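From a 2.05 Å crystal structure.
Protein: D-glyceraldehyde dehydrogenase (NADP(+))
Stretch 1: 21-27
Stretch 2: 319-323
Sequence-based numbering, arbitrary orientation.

Stretch 1 21-27: DKYSPVT
Stretch 2, residues 319-323: GPLIN

No direct hydrogen bond joins these two stretches, which lie nearly 300 residues apart in one chain; the contact is built on two prolines, and its one polar link here is a water. Residues 21-23 are the end of a strand (phi/psi -75/144, -108/125 and -93/140). The chain stays extended at S24 (-74/130), then turns through P25 (-79/-11), V26 (-85/-42) and T27 (-111/-19). The turn is fastened by S24, whose t rotamer (chi1 167°) brings OG back to accept from V26 N at 3.0 Å and, with a straighter N-H...O angle of 161°, from T27 N at 3.1 Å. The CA-to-CB bond of S24 points away from the second stretch, and that of P25 toward it.

Stretch 2 has no regular secondary structure. It is extended at G319 (-89/-176), P320 (-83/165) and L321 (-67/153), bends at I322 (-60/-36) and opens again at N323 (-157/171). The closest CA pair across the stretches is P25 and I322, 5.5 Å apart, and the chains run roughly antiparallel, so that K22 lies near I322 and V26 near P320. P25 is the hub: its CB packs 3.2 Å from L321 O and 3.6 Å from I322 O, so the ring rests against backbone carbonyls as well as side chain. P320 also points its CB toward the partner. Both rings have C-gamma endo pucker, and P25 CB meets P320 CG at 3.7 Å, while P25 O lies 3.4 Å from P320 CB. V26, t at chi1 (173°) and directed sideways, extends the apolar patch, with CG2 4.1 Å from P320 CG. Together the stretches bury 225 Å², a small area to which P25 contributes most.

K22 leaves its backbone sideways, but its chain (t, p, t, t; chi1 158°, chi2 66°) carries the amine nearer the second stretch. NZ makes a weak hydrogen bond to Y23 O at 2.9 Å and donates to water 1, also at 2.9 Å; that water donates in turn to I322 O at 3.1 Å, bridging the lysine to the bend. I322 starts away from stretch 1, yet its t, p rotamer (-167°, 62°) swings the end back, leaving CD1 4.4 Å from K22 NZ. The CA-to-CB bond of L321 (m, t; -51°, 173°) points away, and the residue meets P25 through its carbonyl. Y23 (m, chi1 -72°) starts toward the partner, but its ring leads away. N323 (p, chi1 58°) sits at an N-cap position, its side chain capping a backbone N just past the stretch.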

ATOM      1  N   ASP A  21     -40.293 -16.844  20.943  1.00 40.62           N
ATOM      2  CA  ASP A  21     -41.179 -16.089  20.074  1.00 40.16           C
ATOM      3  C   ASP A  21     -40.533 -14.824  19.494  1.00 38.55           C
ATOM      4  O   ASP A  21     -39.796 -14.135  20.164  1.00 37.67           O
ATOM      5  CB  ASP A  21     -42.461 -15.679  20.833  1.00 41.09           C
ATOM      6  CG  ASP A  21     -43.314 -16.854  21.213  1.00 42.62           C
ATOM      7  OD1 ASP A  21     -43.182 -17.918  20.559  1.00 43.24           O
ATOM      8  OD2 ASP A  21     -44.150 -16.713  22.144  1.00 43.72           O
ATOM      9  N   LYS A  22     -40.898 -14.522  18.255  1.00 37.83           N
ATOM     10  CA  LYS A  22     -40.606 -13.240  17.596  1.00 36.67           C
ATOM     11  C   LYS A  22     -41.902 -12.433  17.468  1.00 36.45           C
ATOM     12  O   LYS A  22     -42.900 -12.943  16.928  1.00 36.79           O
ATOM     13  CB  LYS A  22     -40.024 -13.507  16.206  1.00 36.51           C
ATOM     14  CG  LYS A  22     -40.139 -12.370  15.190  1.00 36.22           C
ATOM     15  CD  LYS A  22     -39.317 -11.211  15.601  1.00 35.61           C
ATOM     16  CE  LYS A  22     -39.544 -10.070  14.624  1.00 35.52           C
ATOM     17  NZ  LYS A  22     -39.036  -8.784  15.220  1.00 35.01           N
ATOM     18  N   TYR A  23     -41.878 -11.211  17.979  1.00 35.45           N
ATOM     19  CA  TYR A  23     -42.942 -10.199  17.876  1.00 35.44           C
ATOM     20  C   TYR A  23     -42.813  -9.241  16.715  1.00 34.72           C
ATOM     21  O   TYR A  23     -41.678  -8.775  16.381  1.00 33.99           O
ATOM     22  CB  TYR A  23     -42.967  -9.345  19.156  1.00 35.55           C
ATOM     23  CG  TYR A  23     -43.507 -10.120  20.321  1.00 36.47           C
ATOM     24  CD1 TYR A  23     -42.704 -10.993  21.051  1.00 36.66           C
ATOM     25  CD2 TYR A  23     -44.869 -10.036  20.649  1.00 37.28           C
ATOM     26  CE1 TYR A  23     -43.249 -11.750  22.117  1.00 37.56           C
ATOM     27  CE2 TYR A  23     -45.385 -10.743  21.705  1.00 38.12           C
ATOM     28  CZ  TYR A  23     -44.553 -11.585  22.422  1.00 38.28           C
ATOM     29  OH  TYR A  23     -45.102 -12.311  23.425  1.00 39.95           O
ATOM     30  N   SER A  24     -43.956  -8.930  16.101  1.00 34.80           N
ATOM     31  CA  SER A  24     -44.060  -7.850  15.108  1.00 34.37           C
ATOM     32  C   SER A  24     -44.006  -6.486  15.789  1.00 33.90           C
ATOM     33  O   SER A  24     -44.787  -6.226  16.696  1.00 34.26           O
ATOM     34  CB  SER A  24     -45.379  -7.920  14.341  1.00 34.95           C
ATOM     35  OG  SER A  24     -45.611  -6.724  13.599  1.00 34.81           O
ATOM     36  N   PRO A  25     -43.149  -5.591  15.307  1.00 33.19           N
ATOM     37  CA  PRO A  25     -43.181  -4.241  15.899  1.00 33.01           C
ATOM     38  C   PRO A  25     -44.311  -3.377  15.372  1.00 33.31           C
ATOM     39  O   PRO A  25     -44.554  -2.315  15.913  1.00 33.26           O
ATOM     40  CB  PRO A  25     -41.808  -3.642  15.502  1.00 32.13           C
ATOM     41  CG  PRO A  25     -41.461  -4.320  14.269  1.00 32.07           C
ATOM     42  CD  PRO A  25     -41.965  -5.747  14.439  1.00 32.62           C
ATOM     43  N   VAL A  26     -44.967  -3.849  14.314  1.00 33.73           N
ATOM     44  CA  VAL A  26     -46.064  -3.139  13.670  1.00 34.17           C
ATOM     45  C   VAL A  26     -47.362  -3.425  14.383  1.00 34.89           C
ATOM     46  O   VAL A  26     -48.153  -2.524  14.548  1.00 35.10           O
ATOM     47  CB  VAL A  26     -46.126  -3.530  12.161  1.00 34.28           C
ATOM     48  CG1 VAL A  26     -47.327  -2.962  11.455  1.00 34.80           C
ATOM     49  CG2 VAL A  26     -44.860  -3.079  11.442  1.00 33.63           C
ATOM     50  N   THR A  27     -47.580  -4.688  14.757  1.00 35.44           N
ATOM     51  CA  THR A  27     -48.813  -5.143  15.403  1.00 36.40           C
ATOM     52  C   THR A  27     -48.682  -5.554  16.885  1.00 36.66           C
ATOM     53  O   THR A  27     -49.682  -5.658  17.583  1.00 37.03           O
ATOM     54  CB  THR A  27     -49.399  -6.380  14.677  1.00 37.02           C
ATOM     55  OG1 THR A  27     -48.548  -7.497  14.912  1.00 36.98           O
ATOM     56  CG2 THR A  27     -49.463  -6.155  13.168  1.00 37.03           C
ATOM     57  N   GLY A 319     -40.962   3.995  10.390  1.00 33.08           N
ATOM     58  CA  GLY A 319     -41.446   2.792  11.048  1.00 32.86           C
ATOM     59  C   GLY A 319     -41.456   2.815  12.562  1.00 32.49           C
ATOM     60  O   GLY A 319     -41.144   3.823  13.189  1.00 32.28           O
ATOM     61  N   PRO A 320     -41.816   1.684  13.162  1.00 32.31           N
ATOM     62  CA  PRO A 320     -41.838   1.562  14.605  1.00 32.26           C
ATOM     63  C   PRO A 320     -40.478   1.252  15.197  1.00 31.71           C
ATOM     64  O   PRO A 320     -39.555   0.814  14.479  1.00 31.33           O
ATOM     65  CB  PRO A 320     -42.792   0.348  14.819  1.00 32.75           C
ATOM     66  CG  PRO A 320     -42.491  -0.499  13.625  1.00 32.67           C
ATOM     67  CD  PRO A 320     -42.393   0.490  12.515  1.00 32.58           C
ATOM     68  N   LEU A 321     -40.371   1.444  16.508  1.00 31.70           N
ATOM     69  CA  LEU A 321     -39.245   0.860  17.260  1.00 31.51           C
ATOM     70  C   LEU A 321     -39.347  -0.681  17.270  1.00 31.62           C
ATOM     71  O   LEU A 321     -40.444  -1.233  17.174  1.00 31.83           O
ATOM     72  CB  LEU A 321     -39.199   1.409  18.675  1.00 31.82           C
ATOM     73  CG  LEU A 321     -39.234   2.947  18.767  1.00 31.97           C
ATOM     74  CD1 LEU A 321     -39.349   3.396  20.218  1.00 32.37           C
ATOM     75  CD2 LEU A 321     -38.035   3.497  18.114  1.00 31.56           C
ATOM     76  N   ILE A 322     -38.201  -1.334  17.398  1.00 31.19           N
ATOM     77  CA  ILE A 322     -38.073  -2.774  17.295  1.00 31.42           C
ATOM     78  C   ILE A 322     -38.867  -3.609  18.284  1.00 31.89           C
ATOM     79  O   ILE A 322     -39.343  -4.665  17.931  1.00 31.98           O
ATOM     80  CB  ILE A 322     -36.579  -3.218  17.291  1.00 31.16           C
ATOM     81  CG1 ILE A 322     -36.404  -4.696  16.854  1.00 31.30           C
ATOM     82  CG2 ILE A 322     -35.855  -2.874  18.602  1.00 31.14           C
ATOM     83  CD1 ILE A 322     -36.878  -4.950  15.436  1.00 31.32           C
ATOM     84  N   ASN A 323     -39.004  -3.158  19.517  1.00 32.04           N
ATOM     85  CA  ASN A 323     -39.693  -3.972  20.515  1.00 32.54           C
ATOM     86  C   ASN A 323     -40.245  -3.139  21.652  1.00 32.95           C
ATOM     87  O   ASN A 323     -39.984  -1.937  21.737  1.00 32.55           O
ATOM     88  CB  ASN A 323     -38.808  -5.136  21.014  1.00 32.46           C
ATOM     89  CG  ASN A 323     -37.489  -4.668  21.623  1.00 31.94           C
ATOM     90  OD1 ASN A 323     -37.451  -3.708  22.386  1.00 32.00           O
ATOM     91  ND2 ASN A 323     -36.416  -5.342  21.288  1.00 31.56           N
TER
HETATM   92  O   HOH W   1     -38.699  -7.729  17.907  1.00 28.03           O